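Local structure of Csc2 (Thermofilum pendens, 4TXD) at residues A[21-26]-A[250-255]; A[26-31]-A[332-337]. The protein is a Cas7-family subunit of the type I-D CRISPR system that probably binds RNA and carries a zinc ion. All blocks are in the same frame, centred on the assembly; numbering follows the deposited sequence.

Interaction 1: A[21-26]-A[250-255]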
# COMPACT_ATOMS: atom_id res chain seq x y z
N LYS A 21 -25.89 -6.75 -10.55
CA LYS A 21 -25.31 -7.12 -9.26
C LYS A 21 -24.60 -5.94 -8.60
O LYS A 21 -24.75 -4.79 -9.01
CB LYS A 21 -24.34 -8.29 -9.43
CG LYS A 21 -25.01 -9.60 -9.82
CD LYS A 21 -23.98 -10.71 -9.97
CE LYS A 21 -24.65 -12.03 -10.33
NZ LYS A 21 -23.64 -13.12 -10.46
N ARG A 22 -23.81 -6.25 -7.57
CA ARG A 22 -23.12 -5.23 -6.78
C ARG A 22 -22.07 -4.48 -7.60
O ARG A 22 -21.37 -5.07 -8.42
CB ARG A 22 -22.47 -5.86 -5.55
CG ARG A 22 -21.75 -4.86 -4.67
CD ARG A 22 -21.46 -5.42 -3.29
NE ARG A 22 -21.08 -4.36 -2.36
CZ ARG A 22 -21.95 -3.61 -1.69
NH1 ARG A 22 -23.25 -3.79 -1.86
NH2 ARG A 22 -21.51 -2.67 -0.87
N ASP A 23 -21.96 -3.17 -7.37
CA ASP A 23 -21.04 -2.34 -8.11
C ASP A 23 -20.34 -1.30 -7.23
O ASP A 23 -20.68 -0.15 -7.29
CB ASP A 23 -21.79 -1.66 -9.24
CG ASP A 23 -20.88 -0.92 -10.18
OD1 ASP A 23 -21.37 -0.32 -11.14
OD2 ASP A 23 -19.69 -0.91 -9.96
N VAL A 24 -19.36 -1.70 -6.43
CA VAL A 24 -18.75 -0.85 -5.40
C VAL A 24 -18.21 0.47 -5.96
O VAL A 24 -18.29 1.50 -5.30
CB VAL A 24 -17.62 -1.59 -4.66
CG1 VAL A 24 -16.98 -0.69 -3.63
CG2 VAL A 24 -18.14 -2.85 -3.99
N LEU A 25 -17.70 0.46 -7.17
CA LEU A 25 -17.27 1.70 -7.76
C LEU A 25 -18.43 2.67 -7.89
O LEU A 25 -18.29 3.84 -7.65
CB LEU A 25 -16.64 1.47 -9.11
CG LEU A 25 -15.28 0.80 -9.16
CD1 LEU A 25 -14.69 0.89 -10.54
CD2 LEU A 25 -14.33 1.38 -8.14
N ALA A 26 -19.58 2.18 -8.30
CA ALA A 26 -20.74 3.06 -8.46
C ALA A 26 -21.25 3.55 -7.11
O ALA A 26 -21.72 4.68 -7.00
CB ALA A 26 -21.85 2.34 -9.21
N LEU A 250 -3.95 -1.95 -12.25
CA LEU A 250 -4.78 -2.73 -11.35
C LEU A 250 -6.14 -3.04 -11.97
O LEU A 250 -6.65 -2.27 -12.79
CB LEU A 250 -5.01 -1.98 -10.02
CG LEU A 250 -3.79 -1.62 -9.18
CD1 LEU A 250 -4.26 -1.07 -7.85
CD2 LEU A 250 -2.91 -2.85 -8.96
N THR A 251 -6.70 -4.17 -11.57
CA THR A 251 -8.12 -4.46 -11.80
C THR A 251 -8.98 -3.76 -10.75
O THR A 251 -8.46 -3.28 -9.75
CB THR A 251 -8.40 -5.95 -11.74
OG1 THR A 251 -8.11 -6.41 -10.42
CG2 THR A 251 -7.53 -6.72 -12.75
N GLU A 252 -10.28 -3.76 -10.96
CA GLU A 252 -11.22 -3.22 -10.03
C GLU A 252 -11.07 -3.74 -8.62
O GLU A 252 -10.92 -2.96 -7.73
CB GLU A 252 -12.65 -3.36 -10.55
CG GLU A 252 -13.72 -2.99 -9.57
CD GLU A 252 -15.07 -2.74 -10.22
OE1 GLU A 252 -15.18 -2.60 -11.43
OE2 GLU A 252 -16.04 -2.64 -9.48
N PRO A 253 -11.09 -5.04 -8.39
CA PRO A 253 -10.98 -5.46 -6.99
C PRO A 253 -9.60 -5.22 -6.37
O PRO A 253 -9.49 -5.09 -5.14
CB PRO A 253 -11.27 -6.97 -7.05
CG PRO A 253 -11.05 -7.36 -8.45
CD PRO A 253 -11.36 -6.17 -9.30
N GLU A 254 -8.56 -5.19 -7.19
CA GLU A 254 -7.23 -4.88 -6.68
C GLU A 254 -7.19 -3.43 -6.19
O GLU A 254 -6.69 -3.13 -5.09
CB GLU A 254 -6.18 -5.15 -7.75
CG GLU A 254 -6.02 -6.65 -8.05
CD GLU A 254 -5.18 -6.93 -9.28
OE1 GLU A 254 -4.73 -5.99 -9.96
OE2 GLU A 254 -4.97 -8.12 -9.57
N LEU A 255 -7.73 -2.53 -7.01
CA LEU A 255 -7.82 -1.13 -6.65
C LEU A 255 -8.62 -0.91 -5.37
O LEU A 255 -8.17 -0.23 -4.45
CB LEU A 255 -8.45 -0.32 -7.77
CG LEU A 255 -8.76 1.10 -7.29
CD1 LEU A 255 -7.67 2.05 -7.71
CD2 LEU A 255 -10.10 1.58 -7.79
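D23 and E252 reach across from their segments to one shared cation, R34: its NH1 pairs with D23 OD2 and its NE with E252 OE1. Without it the carboxylates would be expected to repel, since D23 OD2 and E252 OE2 sit 4.1 Å apart, their planes turned 32° from each other. L25, coming from the opposite direction, lays its branch over one face of the E252 carboxylate, with L25 CG 3.5 Å from E252 OE2 and L25 CD1 3.6 Å from E252 OE1. E252 reaches this far because its CG is anti to the backbone N (chi1 172°) and the chain runs on extended. On its other branch, L25 CD2 packs on L255 CD2 at 4.2 Å. E252 rises from the first turn of helix 252-263, whose start is fixed by a capping box: T251 N donates nearly straight to E254 OE1 (3.1 Å), and E254 N returns a weak bond to T251 OG1. Replacing E252 by an alanine would probably leave the NE of R34 without its carboxylate and take away the group that lies against L25 CG and CD1. R34, bridging both acids, probably lets them lie this close, while a leucine shields one side of the glutamate's carboxylate.

Interaction 2: A[26-31]-A[332-337]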
# COMPACT_ATOMS: atom_id res chain seq x y z
N ALA A 26 -19.58 2.18 -8.30
CA ALA A 26 -20.74 3.06 -8.46
C ALA A 26 -21.25 3.55 -7.11
O ALA A 26 -21.72 4.68 -7.00
CB ALA A 26 -21.85 2.34 -9.21
N GLU A 27 -21.15 2.69 -6.10
CA GLU A 27 -21.55 3.04 -4.74
C GLU A 27 -20.71 4.20 -4.21
O GLU A 27 -21.22 5.12 -3.56
CB GLU A 27 -21.42 1.83 -3.82
CG GLU A 27 -22.25 0.64 -4.28
CD GLU A 27 -22.37 -0.45 -3.24
OE1 GLU A 27 -22.88 -1.53 -3.57
OE2 GLU A 27 -21.95 -0.22 -2.08
N LEU A 28 -19.41 4.15 -4.49
CA LEU A 28 -18.52 5.27 -4.25
C LEU A 28 -18.67 6.17 -5.47
O LEU A 28 -19.39 5.82 -6.39
CB LEU A 28 -17.09 4.78 -4.03
CG LEU A 28 -17.09 3.56 -3.09
CD1 LEU A 28 -15.76 2.84 -3.04
CD2 LEU A 28 -17.51 3.98 -1.69
N GLY A 29 -18.04 7.32 -5.51
CA GLY A 29 -18.29 8.16 -6.67
C GLY A 29 -17.48 7.79 -7.90
O GLY A 29 -17.29 8.62 -8.79
N LEU A 30 -17.04 6.55 -7.95
CA LEU A 30 -15.86 6.18 -8.70
C LEU A 30 -16.04 5.49 -10.04
O LEU A 30 -15.10 4.96 -10.56
CB LEU A 30 -14.93 5.35 -7.84
CG LEU A 30 -14.56 5.99 -6.52
CD1 LEU A 30 -13.47 5.22 -5.83
CD2 LEU A 30 -14.16 7.42 -6.77
N GLY A 31 -17.22 5.55 -10.60
CA GLY A 31 -17.48 4.90 -11.85
C GLY A 31 -16.61 5.31 -13.01
O GLY A 31 -16.34 4.50 -13.85
N LEU A 332 -15.31 2.16 3.75
CA LEU A 332 -15.21 1.17 4.82
C LEU A 332 -16.45 0.27 4.92
O LEU A 332 -16.36 -0.91 5.29
CB LEU A 332 -14.99 1.86 6.17
CG LEU A 332 -13.64 2.58 6.37
CD1 LEU A 332 -13.63 3.41 7.65
CD2 LEU A 332 -12.50 1.57 6.40
N ALA A 333 -17.61 0.83 4.59
CA ALA A 333 -18.87 0.10 4.73
C ALA A 333 -19.18 -0.75 3.50
O ALA A 333 -19.80 -1.81 3.61
CB ALA A 333 -20.01 1.07 5.01
N ALA A 334 -18.73 -0.29 2.33
CA ALA A 334 -19.08 -0.94 1.07
C ALA A 334 -18.25 -2.20 0.81
O ALA A 334 -18.49 -2.94 -0.14
CB ALA A 334 -18.90 0.03 -0.09
N VAL A 335 -17.27 -2.43 1.67
CA VAL A 335 -16.39 -3.58 1.53
C VAL A 335 -16.44 -4.40 2.79
O VAL A 335 -16.19 -3.90 3.89
CB VAL A 335 -14.92 -3.16 1.28
CG1 VAL A 335 -14.01 -4.38 1.31
CG2 VAL A 335 -14.80 -2.41 -0.03
N ASP A 336 -16.77 -5.68 2.63
CA ASP A 336 -16.78 -6.59 3.76
C ASP A 336 -15.80 -7.71 3.48
O ASP A 336 -16.11 -8.65 2.74
CB ASP A 336 -18.20 -7.13 3.99
CG ASP A 336 -18.28 -8.15 5.11
OD1 ASP A 336 -17.30 -8.34 5.86
OD2 ASP A 336 -19.36 -8.77 5.24
N HIS A 337 -14.61 -7.60 4.07
CA HIS A 337 -13.54 -8.55 3.79
C HIS A 337 -13.79 -9.86 4.52
O HIS A 337 -13.04 -10.81 4.36
CB HIS A 337 -12.17 -7.98 4.17
CG HIS A 337 -11.91 -7.94 5.64
ND1 HIS A 337 -12.33 -6.90 6.45
CD2 HIS A 337 -11.28 -8.82 6.46
CE1 HIS A 337 -11.96 -7.14 7.69
NE2 HIS A 337 -11.32 -8.29 7.73
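A334 is the residue both partners from 26-31 meet, E27 with its carboxylate and L28 with a methyl, and it supplies half of the 96 Å² buried here. The nearest backbones are those of E27 and A334, whose CA atoms stand 7.5 Å apart, so the contact is made by side chains.

The apolar part is slight. L28 CD2 comes to 4.5 Å from A334 CB, a loose methyl-to-methyl contact. L28 is where the chain leaves helix 24-27; its CB does not point at 332-337, yet the end of the side chain swings closer and also rests on K330 and L331, about one turn back along helix 328-334. V24 adds to the cover on A334.

The polar part involves no hydrogen bond between the two segments. E27 has its CB directed toward 332-337, and with CG anti to its own carbonyl carbon (chi1 -58°) and the chain extended beyond, E27 OE2 arrives 3.7 Å from A334 CB. That oxygen's real partner is R22, whose NH2 makes a salt bridge with E27 OE2 and a hydrogen bond to A334 O. The arginine is poorly ordered, so this bridge is probably mobile. R22 NH2 thus links the E27 carboxylate and the A334 carbonyl, and its charge probably eases their proximity.

Beyond A334 the chain turns extended, and V335 packs on helix 252-263. The contact with 26-31 itself is plain packing of two helix ends, joining the N-terminal helix 24-27 to helix 328-334, which follows the edge strand 324-325 of the antiparallel sheet in this RRM-type Cas7 protein.

Interactions 1 and 2 both use helix 24-27 and its flanks; their segments overlap at A26, which touches neither partner, and their centres lie about 8 Å apart. The poorly ordered R22 of 21-26 joins them, its NH2 being 2.8 Å from E27 OE2. A probable hydrogen bond from L30 N to L25 O (3.0 Å) ties the following turn back to the helix, while V24 CG2 packs 3.9 Å from A334 O. The N-terminal segment therefore bears on helix 252-263 and on the end of helix 328-334. Those two also meet: L332 touches A263, and V335, just beyond helix 328-334, packs on V256 and Y260. Both contacts lie away from the zinc site of C146, D165, C168 and C171.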